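Local structure of taurocyamine kinase (Schistosoma mansoni, 4WOD) at residues Ser106-Asn111 with Glu337-Val342; Ile296-Gly301 with Ser322-Leu327; Lys396-Lys401 with Ser434-Tyr439. The protein catalyses the reversible, magnesium-dependent transfer of phosphate between ATP and taurocyamine, as a duplicated member of the ATP:guanido phosphotransferase (phosphagen kinase) family. The protein carries 4 engineered substitutions. All blocks are in the same frame, centred on the assembly; numbering follows the deposited sequence.

Interaction 1: Ser106-Asn111 with Glu337-Val342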
loop_
_atom_site.group_PDB
_atom_site.type_symbol
_atom_site.label_atom_id
_atom_site.label_comp_id
_atom_site.label_asym_id
_atom_site.label_seq_id
_atom_site.Cartn_x
_atom_site.Cartn_y
_atom_site.Cartn_z
ATOM N N SER A 106 -10.166 -32.079 -3.973
ATOM C CA SER A 106 -8.894 -32.250 -3.293
ATOM C C SER A 106 -7.935 -31.088 -3.538
ATOM O O SER A 106 -7.681 -30.712 -4.679
ATOM C CB SER A 106 -8.238 -33.556 -3.733
ATOM O OG SER A 106 -6.963 -33.687 -3.148
ATOM N N PHE A 107 -7.413 -30.541 -2.447
ATOM C CA PHE A 107 -6.381 -29.501 -2.457
ATOM C C PHE A 107 -5.077 -30.004 -1.842
ATOM O O PHE A 107 -5.107 -30.745 -0.861
ATOM C CB PHE A 107 -6.844 -28.293 -1.655
ATOM C CG PHE A 107 -7.990 -27.572 -2.265
ATOM C CD1 PHE A 107 -7.802 -26.781 -3.396
ATOM C CD2 PHE A 107 -9.247 -27.672 -1.720
ATOM C CE1 PHE A 107 -8.858 -26.106 -3.958
ATOM C CE2 PHE A 107 -10.314 -26.995 -2.282
ATOM C CZ PHE A 107 -10.122 -26.217 -3.395
ATOM N N THR A 108 -3.938 -29.557 -2.359
ATOM C CA THR A 108 -2.667 -29.967 -1.772
ATOM C C THR A 108 -2.602 -29.437 -0.344
ATOM O O THR A 108 -3.197 -28.398 -0.031
ATOM C CB THR A 108 -1.442 -29.472 -2.597
ATOM O OG1 THR A 108 -1.507 -28.048 -2.756
ATOM C CG2 THR A 108 -1.424 -30.132 -3.966
ATOM N N ASP A 109 -1.927 -30.171 0.537
ATOM C CA ASP A 109 -1.753 -29.708 1.903
ATOM C C ASP A 109 -0.884 -28.459 1.867
ATOM O O ASP A 109 0.167 -28.464 1.219
ATOM C CB ASP A 109 -1.109 -30.772 2.783
ATOM C CG ASP A 109 -1.181 -30.411 4.253
ATOM O OD1 ASP A 109 -0.469 -29.467 4.660
ATOM O OD2 ASP A 109 -1.964 -31.056 5.002
ATOM N N LEU A 110 -1.295 -27.398 2.566
ATOM C CA LEU A 110 -0.592 -26.123 2.419
ATOM C C LEU A 110 0.794 -26.124 3.064
ATOM O O LEU A 110 1.626 -25.248 2.775
ATOM C CB LEU A 110 -1.451 -24.978 2.985
ATOM C CG LEU A 110 -2.523 -24.559 1.974
ATOM C CD1 LEU A 110 -3.515 -23.510 2.524
ATOM C CD2 LEU A 110 -1.864 -24.066 0.690
ATOM N N ASN A 111 1.070 -27.097 3.924
ATOM C CA ASN A 111 2.393 -27.170 4.510
ATOM C C ASN A 111 3.424 -27.769 3.548
ATOM O O ASN A 111 4.624 -27.785 3.838
ATOM C CB ASN A 111 2.347 -27.939 5.828
ATOM C CG ASN A 111 2.268 -26.996 6.999
ATOM O OD1 ASN A 111 2.756 -25.865 6.908
ATOM N ND2 ASN A 111 1.623 -27.416 8.071
ATOM N N GLU A 337 -9.673 -19.678 -4.695
ATOM C CA GLU A 337 -8.923 -18.422 -4.618
ATOM C C GLU A 337 -7.968 -18.412 -3.421
ATOM O O GLU A 337 -6.779 -18.081 -3.558
ATOM C CB GLU A 337 -9.878 -17.229 -4.533
ATOM C CG GLU A 337 -9.150 -15.889 -4.440
ATOM C CD GLU A 337 -10.084 -14.726 -4.139
ATOM O OE1 GLU A 337 -10.634 -14.670 -3.018
ATOM O OE2 GLU A 337 -10.272 -13.866 -5.026
ATOM N N MET A 338 -8.480 -18.804 -2.255
ATOM C CA MET A 338 -7.663 -18.894 -1.060
ATOM C C MET A 338 -6.483 -19.835 -1.270
ATOM O O MET A 338 -5.331 -19.483 -1.012
ATOM C CB MET A 338 -8.498 -19.382 0.130
ATOM C CG MET A 338 -7.717 -19.506 1.428
ATOM S SD MET A 338 -7.065 -21.183 1.700
ATOM C CE MET A 338 -6.427 -21.058 3.359
ATOM N N HIS A 339 -6.775 -21.041 -1.731
ATOM C CA HIS A 339 -5.732 -22.053 -1.788
ATOM C C HIS A 339 -4.641 -21.682 -2.778
ATOM O O HIS A 339 -3.448 -21.829 -2.482
ATOM C CB HIS A 339 -6.301 -23.415 -2.147
ATOM C CG HIS A 339 -5.273 -24.500 -2.099
ATOM N ND1 HIS A 339 -4.556 -24.892 -3.208
ATOM C CD2 HIS A 339 -4.822 -25.254 -1.070
ATOM C CE1 HIS A 339 -3.711 -25.849 -2.866
ATOM N NE2 HIS A 339 -3.858 -26.094 -1.576
ATOM N N SER A 340 -5.061 -21.211 -3.950
ATOM C CA SER A 340 -4.152 -20.813 -5.012
ATOM C C SER A 340 -3.271 -19.663 -4.571
ATOM O O SER A 340 -2.054 -19.714 -4.726
ATOM C CB SER A 340 -4.921 -20.409 -6.268
ATOM O OG SER A 340 -5.500 -21.551 -6.868
ATOM N N GLY A 341 -3.898 -18.616 -4.050
ATOM C CA GLY A 341 -3.166 -17.447 -3.595
ATOM C C GLY A 341 -2.231 -17.742 -2.434
ATOM O O GLY A 341 -1.066 -17.311 -2.454
ATOM N N VAL A 342 -2.720 -18.471 -1.426
ATOM C CA VAL A 342 -1.903 -18.745 -0.259
ATOM C C VAL A 342 -0.706 -19.603 -0.688
ATOM O O VAL A 342 0.440 -19.359 -0.272
ATOM C CB VAL A 342 -2.704 -19.445 0.892
ATOM C CG1 VAL A 342 -1.771 -20.065 1.884
ATOM C CG2 VAL A 342 -3.632 -18.451 1.609
#

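Interaction 2: Ile296-Gly301 with Ser322-Leu327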
loop_
_atom_site.group_PDB
_atom_site.type_symbol
_atom_site.label_atom_id
_atom_site.label_comp_id
_atom_site.label_asym_id
_atom_site.label_seq_id
_atom_site.Cartn_x
_atom_site.Cartn_y
_atom_site.Cartn_z
ATOM N N ILE A 296 0.993 -7.269 -2.898
ATOM C CA ILE A 296 1.353 -8.612 -3.360
ATOM C C ILE A 296 0.245 -9.605 -3.014
ATOM O O ILE A 296 -0.207 -10.368 -3.876
ATOM C CB ILE A 296 2.682 -9.085 -2.753
ATOM C CG1 ILE A 296 3.829 -8.188 -3.231
ATOM C CG2 ILE A 296 2.964 -10.543 -3.144
ATOM C CD1 ILE A 296 5.197 -8.658 -2.802
ATOM N N CYS A 297 -0.222 -9.561 -1.766
ATOM C CA CYS A 297 -1.353 -10.409 -1.344
ATOM C C CYS A 297 -2.616 -10.164 -2.168
ATOM O O CYS A 297 -3.188 -11.100 -2.742
ATOM C CB CYS A 297 -1.675 -10.204 0.143
ATOM S SG CYS A 297 -0.385 -10.699 1.309
ATOM N N GLU A 298 -3.067 -8.911 -2.212
ATOM C CA GLU A 298 -4.247 -8.559 -2.980
ATOM C C GLU A 298 -4.158 -9.039 -4.433
ATOM O O GLU A 298 -5.157 -9.469 -5.010
ATOM C CB GLU A 298 -4.475 -7.047 -2.945
ATOM C CG GLU A 298 -5.391 -6.558 -4.055
ATOM C CD GLU A 298 -5.664 -5.069 -3.977
ATOM O OE1 GLU A 298 -4.717 -4.309 -3.653
ATOM O OE2 GLU A 298 -6.823 -4.664 -4.243
ATOM N N LYS A 299 -2.961 -9.006 -5.008
ATOM C CA LYS A 299 -2.807 -9.397 -6.397
ATOM C C LYS A 299 -2.945 -10.917 -6.543
ATOM O O LYS A 299 -3.259 -11.424 -7.619
ATOM C CB LYS A 299 -1.464 -8.911 -6.948
ATOM C CG LYS A 299 -1.224 -9.325 -8.387
ATOM C CD LYS A 299 -0.506 -8.241 -9.170
ATOM C CE LYS A 299 -0.559 -8.543 -10.655
ATOM N NZ LYS A 299 -1.963 -8.718 -11.119
ATOM N N HIS A 300 -2.720 -11.641 -5.453
ATOM C CA HIS A 300 -2.951 -13.082 -5.438
ATOM C C HIS A 300 -4.322 -13.462 -4.861
ATOM O O HIS A 300 -4.579 -14.632 -4.572
ATOM C CB HIS A 300 -1.832 -13.772 -4.667
ATOM C CG HIS A 300 -0.511 -13.722 -5.368
ATOM N ND1 HIS A 300 0.394 -12.697 -5.185
ATOM C CD2 HIS A 300 0.044 -14.555 -6.282
ATOM C CE1 HIS A 300 1.457 -12.912 -5.943
ATOM N NE2 HIS A 300 1.267 -14.032 -6.620
ATOM N N GLY A 301 -5.204 -12.473 -4.710
ATOM C CA GLY A 301 -6.566 -12.726 -4.254
ATOM C C GLY A 301 -6.637 -12.977 -2.760
ATOM O O GLY A 301 -7.555 -13.628 -2.273
ATOM N N SER A 322 -6.306 -14.943 4.075
ATOM C CA SER A 322 -7.603 -15.486 3.624
ATOM C C SER A 322 -8.004 -15.019 2.211
ATOM O O SER A 322 -7.453 -14.056 1.698
ATOM C CB SER A 322 -8.705 -15.107 4.621
ATOM O OG SER A 322 -8.803 -13.705 4.774
ATOM N N ASN A 323 -8.960 -15.714 1.584
ATOM C CA ASN A 323 -9.563 -15.219 0.359
ATOM C C ASN A 323 -10.060 -13.793 0.552
ATOM O O ASN A 323 -10.703 -13.494 1.555
ATOM C CB ASN A 323 -10.731 -16.120 -0.094
ATOM C CG ASN A 323 -11.743 -16.408 1.020
ATOM O OD1 ASN A 323 -11.436 -17.098 2.000
ATOM N ND2 ASN A 323 -12.978 -15.912 0.846
ATOM N N LYS A 324 -9.755 -12.904 -0.389
ATOM C CA LYS A 324 -10.243 -11.531 -0.255
ATOM C C LYS A 324 -11.698 -11.401 -0.702
ATOM O O LYS A 324 -12.366 -10.435 -0.360
ATOM C CB LYS A 324 -9.367 -10.559 -1.050
ATOM C CG LYS A 324 -9.508 -10.678 -2.577
ATOM C CD LYS A 324 -8.590 -9.699 -3.316
ATOM C CE LYS A 324 -8.800 -9.780 -4.837
ATOM N NZ LYS A 324 -7.807 -8.947 -5.588
ATOM N N ARG A 325 -12.202 -12.373 -1.458
ATOM C CA ARG A 325 -13.536 -12.220 -2.030
ATOM C C ARG A 325 -14.601 -12.956 -1.245
ATOM O O ARG A 325 -14.350 -14.023 -0.702
ATOM C CB ARG A 325 -13.559 -12.688 -3.492
ATOM C CG ARG A 325 -12.870 -11.743 -4.435
ATOM C CD ARG A 325 -13.033 -12.204 -5.884
ATOM N NE ARG A 325 -12.035 -11.629 -6.784
ATOM C CZ ARG A 325 -12.039 -10.362 -7.188
ATOM N NH1 ARG A 325 -12.982 -9.528 -6.747
ATOM N NH2 ARG A 325 -11.099 -9.922 -8.021
ATOM N N ARG A 326 -15.793 -12.370 -1.185
ATOM C CA ARG A 326 -16.949 -13.025 -0.564
ATOM C C ARG A 326 -18.146 -13.066 -1.512
ATOM O O ARG A 326 -18.930 -14.018 -1.515
ATOM C CB ARG A 326 -17.384 -12.292 0.715
ATOM C CG ARG A 326 -16.316 -12.088 1.766
ATOM C CD ARG A 326 -16.154 -13.296 2.678
ATOM N NE ARG A 326 -15.190 -13.001 3.733
ATOM C CZ ARG A 326 -13.875 -12.919 3.552
ATOM N NH1 ARG A 326 -13.336 -13.128 2.342
ATOM N NH2 ARG A 326 -13.096 -12.613 4.582
ATOM N N LEU A 327 -18.303 -11.995 -2.278
ATOM C CA LEU A 327 -19.506 -11.786 -3.062
ATOM C C LEU A 327 -19.230 -11.896 -4.556
ATOM O O LEU A 327 -18.230 -11.376 -5.052
ATOM C CB LEU A 327 -20.110 -10.419 -2.731
ATOM C CG LEU A 327 -21.404 -10.015 -3.434
ATOM C CD1 LEU A 327 -22.577 -10.813 -2.891
ATOM C CD2 LEU A 327 -21.655 -8.531 -3.270
HETATM O O HOH W 1 -9.059 -6.189 -4.343
HETATM O O HOH W 2 -6.541 -11.109 -7.597
#

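Interaction 3: Lys396-Lys401 with Ser434-Tyr439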
loop_
_atom_site.group_PDB
_atom_site.type_symbol
_atom_site.label_atom_id
_atom_site.label_comp_id
_atom_site.label_asym_id
_atom_site.label_seq_id
_atom_site.Cartn_x
_atom_site.Cartn_y
_atom_site.Cartn_z
ATOM N N LYS A 396 21.753 -14.994 -16.625
ATOM C CA LYS A 396 22.614 -16.135 -16.332
ATOM C C LYS A 396 23.904 -15.712 -15.641
ATOM O O LYS A 396 24.354 -16.355 -14.696
ATOM C CB LYS A 396 22.936 -16.889 -17.622
ATOM C CG LYS A 396 24.115 -17.850 -17.517
ATOM C CD LYS A 396 24.383 -18.525 -18.865
ATOM C CE LYS A 396 25.615 -19.410 -18.809
ATOM N NZ LYS A 396 25.638 -20.217 -17.560
ATOM N N LYS A 397 24.498 -14.629 -16.124
ATOM C CA LYS A 397 25.755 -14.133 -15.568
ATOM C C LYS A 397 25.603 -13.633 -14.129
ATOM O O LYS A 397 26.454 -13.908 -13.293
ATOM C CB LYS A 397 26.305 -13.005 -16.447
ATOM C CG LYS A 397 27.686 -12.502 -16.093
ATOM C CD LYS A 397 28.081 -11.384 -17.059
ATOM C CE LYS A 397 29.248 -10.582 -16.531
ATOM N NZ LYS A 397 30.548 -11.284 -16.658
ATOM N N TYR A 398 24.521 -12.901 -13.853
ATOM C CA TYR A 398 24.406 -12.112 -12.617
ATOM C C TYR A 398 23.455 -12.672 -11.555
ATOM O O TYR A 398 23.416 -12.172 -10.431
ATOM C CB TYR A 398 23.961 -10.684 -12.965
ATOM C CG TYR A 398 25.063 -9.837 -13.556
ATOM C CD1 TYR A 398 26.365 -9.930 -13.078
ATOM C CD2 TYR A 398 24.799 -8.939 -14.584
ATOM C CE1 TYR A 398 27.379 -9.149 -13.606
ATOM C CE2 TYR A 398 25.802 -8.149 -15.114
ATOM C CZ TYR A 398 27.094 -8.265 -14.628
ATOM O OH TYR A 398 28.106 -7.493 -15.161
ATOM N N ASP A 399 22.665 -13.678 -11.909
ATOM C CA ASP A 399 21.808 -14.337 -10.926
ATOM C C ASP A 399 22.642 -14.845 -9.741
ATOM O O ASP A 399 23.589 -15.590 -9.919
ATOM C CB ASP A 399 21.052 -15.501 -11.580
ATOM C CG ASP A 399 19.748 -15.833 -10.873
ATOM O OD1 ASP A 399 19.461 -15.264 -9.797
ATOM O OD2 ASP A 399 19.004 -16.684 -11.395
ATOM N N GLY A 400 22.314 -14.439 -8.529
ATOM C CA GLY A 400 23.081 -14.924 -7.399
ATOM C C GLY A 400 24.388 -14.186 -7.141
ATOM O O GLY A 400 25.174 -14.573 -6.267
ATOM N N LYS A 401 24.628 -13.116 -7.888
ATOM C CA LYS A 401 25.775 -12.261 -7.604
ATOM C C LYS A 401 25.355 -11.115 -6.679
ATOM O O LYS A 401 24.250 -10.573 -6.803
ATOM C CB LYS A 401 26.383 -11.721 -8.906
ATOM C CG LYS A 401 27.611 -10.849 -8.678
ATOM C CD LYS A 401 28.745 -11.180 -9.643
ATOM C CE LYS A 401 30.094 -11.249 -8.916
ATOM N NZ LYS A 401 30.249 -10.165 -7.901
ATOM N N SER A 434 29.935 -1.057 -11.144
ATOM C CA SER A 434 31.031 -1.856 -11.668
ATOM C C SER A 434 30.657 -3.339 -11.603
ATOM O O SER A 434 30.878 -4.063 -12.566
ATOM C CB SER A 434 32.339 -1.567 -10.916
ATOM O OG SER A 434 32.279 -2.028 -9.581
ATOM N N THR A 435 30.099 -3.791 -10.477
ATOM C CA THR A 435 29.719 -5.205 -10.320
ATOM C C THR A 435 28.743 -5.677 -11.410
ATOM O O THR A 435 28.841 -6.816 -11.919
ATOM C CB THR A 435 29.088 -5.458 -8.942
ATOM O OG1 THR A 435 29.969 -4.981 -7.919
ATOM C CG2 THR A 435 28.797 -6.956 -8.725
ATOM N N PHE A 436 27.815 -4.797 -11.786
ATOM C CA PHE A 436 26.831 -5.135 -12.826
ATOM C C PHE A 436 26.986 -4.292 -14.092
ATOM O O PHE A 436 25.987 -3.932 -14.726
ATOM C CB PHE A 436 25.406 -4.976 -12.286
ATOM C CG PHE A 436 25.134 -5.790 -11.052
ATOM C CD1 PHE A 436 25.122 -7.163 -11.110
ATOM C CD2 PHE A 436 24.919 -5.177 -9.827
ATOM C CE1 PHE A 436 24.885 -7.920 -9.978
ATOM C CE2 PHE A 436 24.669 -5.919 -8.703
ATOM C CZ PHE A 436 24.657 -7.294 -8.770
ATOM N N ILE A 437 28.230 -3.974 -14.440
ATOM C CA ILE A 437 28.528 -3.092 -15.566
ATOM C C ILE A 437 27.914 -3.605 -16.887
ATOM O O ILE A 437 27.482 -2.808 -17.720
ATOM C CB ILE A 437 30.068 -2.894 -15.719
ATOM C CG1 ILE A 437 30.392 -1.851 -16.792
ATOM C CG2 ILE A 437 30.781 -4.220 -16.036
ATOM C CD1 ILE A 437 31.820 -1.261 -16.646
ATOM N N ASP A 438 27.844 -4.927 -17.049
ATOM C CA ASP A 438 27.331 -5.525 -18.283
ATOM C C ASP A 438 25.858 -5.223 -18.465
ATOM O O ASP A 438 25.347 -5.232 -19.583
ATOM C CB ASP A 438 27.536 -7.040 -18.293
ATOM C CG ASP A 438 28.968 -7.437 -18.599
ATOM O OD1 ASP A 438 29.840 -6.556 -18.681
ATOM O OD2 ASP A 438 29.220 -8.637 -18.786
ATOM N N TYR A 439 25.160 -5.000 -17.359
ATOM C CA TYR A 439 23.761 -4.595 -17.450
ATOM C C TYR A 439 23.649 -3.080 -17.519
ATOM O O TYR A 439 22.954 -2.540 -18.376
ATOM C CB TYR A 439 22.976 -5.139 -16.266
ATOM C CG TYR A 439 21.556 -4.650 -16.139
ATOM C CD1 TYR A 439 20.573 -5.082 -17.019
ATOM C CD2 TYR A 439 21.187 -3.789 -15.109
ATOM C CE1 TYR A 439 19.265 -4.659 -16.887
ATOM C CE2 TYR A 439 19.876 -3.366 -14.968
ATOM C CZ TYR A 439 18.920 -3.806 -15.866
ATOM O OH TYR A 439 17.608 -3.388 -15.744
#

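Interaction 1: Ser106-Asn111 with Glu337-Val342
His339, on helix 331-355, is held by a loop-to-helix contact in which Phe107, Thr108 and Leu110 touch its ring. The setting is the first phosphagen kinase repeat. The loop leads to strand 117-126 of the large antiparallel sheet of the catalytic domain. The helix packs on that sheet through strands 277-283 and 318-323. A chi1 of -175° sets His339 CG anti to the backbone N, and the ring meets the loop. A hydrogen bond runs from His339 NE2 to Thr108 O, at 2.9 Å. It is moderately bent, with an N-H...O angle of 154°. The acceptor is near the ring edge but tilted somewhat from the ring plane. Thr108 OG1 also sits at this edge, in plane, and bonds to Tyr113 OH. Phe107 covers one face of the imidazole, with CB over the face and offset toward the rim. This CB makes a CH-pi contact, 3.9 Å from the centroid of the His339 ring. The two ring planes meet obliquely, at 37°. Leu110 slides past the histidine in the opposite direction and lays CD2 against NE2 and CD2 of His339. The backbone of Leu110 is hydrogen-bonded to that of Gly234. Met338 and Val342 extend the apolar packing to Val280, a residue of a predicted ATP-binding segment. The contact joins the loop to a helix that packs on strand 277-283. Leu110 CD1 touches two side chains, 3.9 Å from Met338 CE and 3.9 Å from Val342 CG1.

Interaction 2: Ile296-Gly301 with Ser322-Leu327
Lys324 NZ donates to Glu298 O at 2.8 Å, and Lys324 N donates to Gly301 O at 3.0 Å. These two bonds tie the end of helix 293-299 to the end of strand 318-323, a sheet strand of the catalytic domain. The helix closes in a Schellman motif, with Gly301 at positive phi as the C-prime residue. Gly301 N bonds Glu298 O as part of that motif. Glu298 O thus accepts two donors, and Gly301 N and Lys324 NZ reach it from opposite faces of its carbonyl plane. Lys324 N stands well above the carbonyl plane of Gly301, with an N-H...O angle of 159°. Two waters extend the polar network. One donates to Glu298 OE2 at 2.7 Å and accepts a weak bond from Lys324 NZ. The other accepts from Lys324 NZ and gives a weak bond to Lys299 O. The carboxylate itself is not in salt-bridge contact: Glu298 OE2 is 4.6 Å from Lys324 NZ. Lys324 CG lies between the backbone N and the carbonyl carbon (chi1 71°), and the chain beyond it is extended. Its methylenes run over Gly301, with CG 3.6 Å from Gly301 O and CD 3.8 Å from Gly301 CA. Glu298 CG packs beside the ammonium group. Gln303 of strand 302-306, the next strand in the sheet, also touches Lys324. A lysine ammonium at the C-terminal end of a helix would be expected to interact favourably with the partial negative charge there.

Interaction 3: Lys396-Lys401 with Ser434-Tyr439
Tyr398 and Phe436 form a T-shaped (edge-to-face) aromatic pair in the second repeat's N-terminal phosphagen kinase domain. It lies between the end of helix 392-398 and the junction of helices 432-435 and 437-448. Tyr398 is the last residue of helix 392-398. Phe436 is the N-cap residue of helix 437-448, just after helix 432-435. The ring planes are 86° apart and the centroids of the Tyr398 and Phe436 rings are 5.0 Å apart. The edge of Phe436 points at one face of Tyr398, with Phe436 CD1 3.6 Å from Tyr398 CG. Lys397 CD lies over the opposite face. The hydroxyl of Tyr398 reaches the start of helix 437-448, where Asp438 N donates to Tyr398 OH at 3.2 Å. This bond uses an N-H in the first turn of the helix. Leu409 of helix 409-418 also touches Tyr398. A type II turn from Tyr398 to Lys401 brings the chain back, and Lys401 O meets the edge of the Phe436 ring in its plane. Thr435 packs its CG2 over the centre of Phe436 on one face, and the same methyl group lies against Lys401 NZ. Its OG1 bonds to Glu431 O. Asp438 crosses Lys397 at about a right angle. Their salt bridge is long, with Lys397 NZ 3.6 Å from Asp438 OD2.

How the interactions relate
From the N terminus, interaction 1 opens first, in the loop before strand 117-126. Its loop closes only at helix 331-355 and takes in most of the first catalytic domain. Interaction 2 is nested inside it and closes a short loop through strand 302-306. The two touch: a salt bridge joins Glu337 of interaction 1 to Arg325 of interaction 2. Interaction 1 joins a loop to helix 331-355, which packs on the sheet; interaction 2 joins the end of helix 293-299 to strand 318-323 of that sheet. Interaction 3 comes later, in series, within the second repeat. It joins helices of an N-terminal domain, and its centre is about 36 Å from each of the others.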